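Long-range contact in embryonic developmental protein tofu-6 (Caenorhabditis elegans, PDB 7OCX), which probably takes part in 21U-RNA (piRNA) biogenesis as a PETISCO component, its RNA recognition motif domain forming a complex with that of PID-3: residues F37-V48 with L59-D69. Sequence-based numbering, arbitrary orientation. Where two conformers were deposited one is given.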
loop_
_atom_site.group_PDB
_atom_site.type_symbol
_atom_site.label_atom_id
_atom_site.label_comp_id
_atom_site.label_asym_id
_atom_site.label_seq_id
_atom_site.Cartn_x
_atom_site.Cartn_y
_atom_site.Cartn_z
ATOM N N PHE C 37 14.807 12.713 -13.493
ATOM C CA PHE C 37 14.704 11.336 -13.029
ATOM C C PHE C 37 13.267 10.866 -12.917
ATOM O O PHE C 37 13.002 9.668 -13.062
ATOM C CB PHE C 37 15.477 11.169 -11.721
ATOM C CG PHE C 37 16.934 11.054 -11.961
ATOM C CD1 PHE C 37 17.700 12.171 -12.208
ATOM C CD2 PHE C 37 17.515 9.798 -12.074
ATOM C CE1 PHE C 37 19.038 12.045 -12.521
ATOM C CE2 PHE C 37 18.855 9.670 -12.369
ATOM C CZ PHE C 37 19.615 10.799 -12.594
ATOM N N GLN C 38 12.321 11.773 -12.739
ATOM C CA GLN C 38 10.927 11.363 -12.731
ATOM C C GLN C 38 10.500 10.689 -14.034
ATOM O O GLN C 38 9.530 9.922 -14.039
ATOM C CB GLN C 38 10.033 12.567 -12.485
ATOM C CG GLN C 38 8.790 12.226 -11.756
ATOM C CD GLN C 38 7.697 13.220 -12.056
ATOM O OE1 GLN C 38 7.932 14.241 -12.706
ATOM N NE2 GLN C 38 6.490 12.924 -11.597
ATOM N N ASN C 39 11.141 11.014 -15.161
ATOM C CA ASN C 39 10.759 10.368 -16.416
ATOM C C ASN C 39 10.996 8.865 -16.404
ATOM O O ASN C 39 10.450 8.156 -17.257
ATOM C CB ASN C 39 11.513 10.969 -17.604
ATOM C CG ASN C 39 11.144 12.407 -17.904
ATOM O OD1 ASN C 39 9.987 12.815 -17.773
ATOM N ND2 ASN C 39 12.143 13.198 -18.277
ATOM N N PHE C 40 11.822 8.366 -15.490
ATOM C CA PHE C 40 12.144 6.947 -15.391
ATOM C C PHE C 40 11.349 6.225 -14.322
ATOM O O PHE C 40 11.378 4.988 -14.278
ATOM C CB PHE C 40 13.643 6.783 -15.119
ATOM C CG PHE C 40 14.499 7.442 -16.149
ATOM C CD1 PHE C 40 15.198 8.592 -15.850
ATOM C CD2 PHE C 40 14.594 6.913 -17.430
ATOM C CE1 PHE C 40 15.977 9.211 -16.803
ATOM C CE2 PHE C 40 15.376 7.523 -18.390
ATOM C CZ PHE C 40 16.067 8.678 -18.076
ATOM N N GLY C 41 10.653 6.951 -13.469
ATOM C CA GLY C 41 9.884 6.332 -12.411
ATOM C C GLY C 41 9.713 7.276 -11.239
ATOM O O GLY C 41 10.137 8.430 -11.265
ATOM N N LYS C 42 9.057 6.760 -10.211
ATOM C CA LYS C 42 8.842 7.548 -9.023
ATOM C C LYS C 42 10.171 7.796 -8.314
ATOM O O LYS C 42 11.086 6.971 -8.334
ATOM C CB LYS C 42 7.839 6.865 -8.095
ATOM C CG LYS C 42 6.429 6.713 -8.681
ATOM C CD LYS C 42 5.543 5.910 -7.723
ATOM C CE LYS C 42 4.106 5.790 -8.212
ATOM N NZ LYS C 42 3.998 4.994 -9.423
ATOM N N VAL C 43 10.289 8.976 -7.720
ATOM C CA VAL C 43 11.515 9.433 -7.072
ATOM C C VAL C 43 11.276 9.557 -5.580
ATOM O O VAL C 43 10.342 10.239 -5.150
ATOM C CB VAL C 43 11.980 10.785 -7.647
ATOM C CG1 VAL C 43 13.212 11.285 -6.910
ATOM C CG2 VAL C 43 12.247 10.672 -9.159
ATOM N N SER C 44 12.146 8.943 -4.776
ATOM C CA SER C 44 11.991 9.042 -3.329
ATOM C C SER C 44 12.693 10.250 -2.734
ATOM O O SER C 44 12.175 10.873 -1.800
ATOM C CB SER C 44 12.541 7.781 -2.652
ATOM O OG SER C 44 12.636 7.974 -1.255
ATOM N N TYR C 45 13.883 10.585 -3.234
ATOM C CA TYR C 45 14.636 11.724 -2.730
ATOM C C TYR C 45 15.555 12.268 -3.806
ATOM O O TYR C 45 16.059 11.528 -4.643
ATOM C CB TYR C 45 15.506 11.417 -1.510
ATOM C CG TYR C 45 16.003 12.669 -0.801
ATOM C CD1 TYR C 45 15.166 13.776 -0.632
ATOM C CD2 TYR C 45 17.295 12.740 -0.281
ATOM C CE1 TYR C 45 15.607 14.921 0.015
ATOM C CE2 TYR C 45 17.742 13.878 0.379
ATOM C CZ TYR C 45 16.892 14.962 0.523
ATOM O OH TYR C 45 17.341 16.087 1.177
ATOM N N CYS C 46 15.847 13.559 -3.692
ATOM C CA CYS C 46 16.535 14.310 -4.716
ATOM C C CYS C 46 17.195 15.517 -4.073
ATOM O O CYS C 46 16.505 16.317 -3.442
ATOM C CB CYS C 46 15.504 14.737 -5.758
ATOM S SG CYS C 46 16.163 15.541 -7.098
ATOM N N ARG C 47 18.509 15.674 -4.244
ATOM C CA ARG C 47 19.137 16.855 -3.676
ATOM C C ARG C 47 20.380 17.227 -4.474
ATOM O O ARG C 47 21.100 16.367 -4.985
ATOM C CB ARG C 47 19.482 16.635 -2.187
ATOM C CG ARG C 47 20.121 17.835 -1.472
ATOM C CD ARG C 47 19.190 19.075 -1.323
ATOM N NE ARG C 47 18.070 18.964 -0.385
ATOM C CZ ARG C 47 16.792 18.799 -0.714
ATOM N NH1 ARG C 47 16.407 18.632 -1.976
ATOM N NH2 ARG C 47 15.871 18.821 0.248
ATOM N N VAL C 48 20.588 18.530 -4.605
ATOM C CA VAL C 48 21.850 19.098 -5.058
ATOM C C VAL C 48 22.685 19.393 -3.822
ATOM O O VAL C 48 22.265 20.178 -2.965
ATOM C CB VAL C 48 21.610 20.379 -5.871
ATOM C CG1 VAL C 48 22.930 21.071 -6.149
ATOM C CG2 VAL C 48 20.881 20.041 -7.146
ATOM N N LEU C 59 26.793 18.926 -8.028
ATOM C CA LEU C 59 26.823 17.531 -7.594
ATOM C C LEU C 59 25.531 17.173 -6.875
ATOM O O LEU C 59 24.989 17.984 -6.116
ATOM C CB LEU C 59 27.981 17.266 -6.647
ATOM C CG LEU C 59 29.377 17.148 -7.252
ATOM C CD1 LEU C 59 29.773 18.370 -8.060
ATOM C CD2 LEU C 59 30.339 16.885 -6.096
ATOM N N GLY C 60 25.074 15.932 -7.058
ATOM C CA GLY C 60 23.765 15.568 -6.567
ATOM C C GLY C 60 23.624 14.110 -6.196
ATOM O O GLY C 60 24.557 13.307 -6.280
ATOM N N PHE C 61 22.410 13.792 -5.773
ATOM C CA PHE C 61 22.058 12.481 -5.263
ATOM C C PHE C 61 20.588 12.301 -5.578
ATOM O O PHE C 61 19.793 13.228 -5.400
ATOM C CB PHE C 61 22.302 12.397 -3.769
ATOM C CG PHE C 61 21.788 11.173 -3.163
ATOM C CD1 PHE C 61 22.430 9.955 -3.394
ATOM C CD2 PHE C 61 20.690 11.213 -2.340
ATOM C CE1 PHE C 61 21.965 8.791 -2.822
ATOM C CE2 PHE C 61 20.249 10.078 -1.756
ATOM C CZ PHE C 61 20.887 8.850 -1.995
ATOM N N VAL C 62 20.241 11.135 -6.096
ATOM C CA VAL C 62 18.863 10.794 -6.414
ATOM C C VAL C 62 18.612 9.372 -5.945
ATOM O O VAL C 62 19.418 8.485 -6.225
ATOM C CB VAL C 62 18.570 10.895 -7.922
ATOM C CG1 VAL C 62 17.167 10.414 -8.212
ATOM C CG2 VAL C 62 18.713 12.303 -8.371
ATOM N N ASN C 63 17.495 9.152 -5.243
ATOM C CA ASN C 63 17.073 7.809 -4.860
ATOM C C ASN C 63 15.723 7.561 -5.523
ATOM O O ASN C 63 14.785 8.348 -5.336
ATOM C CB ASN C 63 17.020 7.656 -3.326
ATOM C CG ASN C 63 16.962 6.193 -2.890
ATOM O OD1 ASN C 63 17.998 5.521 -2.866
ATOM N ND2 ASN C 63 15.798 5.725 -2.440
ATOM N N MET C 64 15.631 6.482 -6.293
ATOM C CA MET C 64 14.351 6.136 -6.875
ATOM C C MET C 64 13.479 5.439 -5.838
ATOM O O MET C 64 13.948 4.958 -4.804
ATOM C CB MET C 64 14.526 5.265 -8.111
ATOM C CG MET C 64 15.409 5.830 -9.213
ATOM S SD MET C 64 14.922 7.440 -9.792
ATOM C CE MET C 64 13.467 7.022 -10.775
ATOM N N MET C 65 12.180 5.418 -6.108
ATOM C CA MET C 65 11.263 4.798 -5.162
ATOM C C MET C 65 11.443 3.288 -5.098
ATOM O O MET C 65 11.084 2.672 -4.087
ATOM C CB MET C 65 9.822 5.136 -5.536
ATOM C CG MET C 65 8.864 4.674 -4.490
ATOM S SD MET C 65 8.753 5.668 -3.010
ATOM C CE MET C 65 8.956 7.341 -3.609
ATOM N N SER C 66 11.975 2.683 -6.147
ATOM C CA SER C 66 12.117 1.236 -6.176
ATOM C C SER C 66 13.298 0.867 -7.052
ATOM O O SER C 66 13.737 1.647 -7.898
ATOM C CB SER C 66 10.815 0.592 -6.660
ATOM O OG SER C 66 10.658 0.760 -8.059
ATOM N N VAL C 67 13.828 -0.331 -6.811
ATOM C CA VAL C 67 14.950 -0.831 -7.604
ATOM C C VAL C 67 14.540 -0.940 -9.065
ATOM O O VAL C 67 15.329 -0.653 -9.975
ATOM C CB VAL C 67 15.431 -2.182 -7.031
ATOM C CG1 VAL C 67 16.445 -2.856 -7.938
ATOM C CG2 VAL C 67 16.007 -1.944 -5.642
ATOM N N ALA C 68 13.283 -1.316 -9.307
ATOM C CA ALA C 68 12.772 -1.379 -10.671
ATOM C C ALA C 68 12.858 -0.022 -11.372
ATOM O O ALA C 68 13.224 0.040 -12.550
ATOM C CB ALA C 68 11.334 -1.904 -10.654
ATOM N N ASP C 69 12.529 1.068 -10.672
ATOM C CA ASP C 69 12.719 2.406 -11.247
ATOM C C ASP C 69 14.191 2.686 -11.516
ATOM O O ASP C 69 14.548 3.257 -12.556
ATOM C CB ASP C 69 12.176 3.481 -10.307
ATOM C CG ASP C 69 10.681 3.404 -10.096
ATOM O OD1 ASP C 69 9.971 2.964 -11.020
ATOM O OD2 ASP C 69 10.236 3.776 -8.979
#
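Met64 curls its side chain back so that the methyl CE sits in the bend of 37-43, 3.5 Å from Phe37 O and 3.4 Å from Lys42 O. The bend at chi2 (-55°) brings SD obliquely to the Phe37 ring, a Met-aromatic contact, and the one at chi3 (-75°) then turns CE toward the two carbonyls. Val62 covers a face of the same ring: its CG2 lies 4.2 Å from the Phe37 centroid, close to the ring normal, with CG1 against Phe37 CG. Ile21 of strand 18-25 and Leu33 of helix 30-38 also pack on Val62, on the helix-covered face of the sheet of this RRM fold, where strands 43-51 and 57-64 form an antiparallel hairpin. Asn63 O takes both Ser44 N (2.8 Å) and Tyr45 N (3.2 Å), the latter on a lone pair, which defines a classic beta bulge. Beyond it Met65 N donates almost straight to Lys42 O (2.9 Å), from above the carbonyl plane. The Met65 side chain starts against Lys42 CB and doubles back until CE lies 3.5 Å from Ser44 CA. A PID-3 chain meets this corner: its Gln58 packs on Met65 and, with Asn55, donates to Ser44 O.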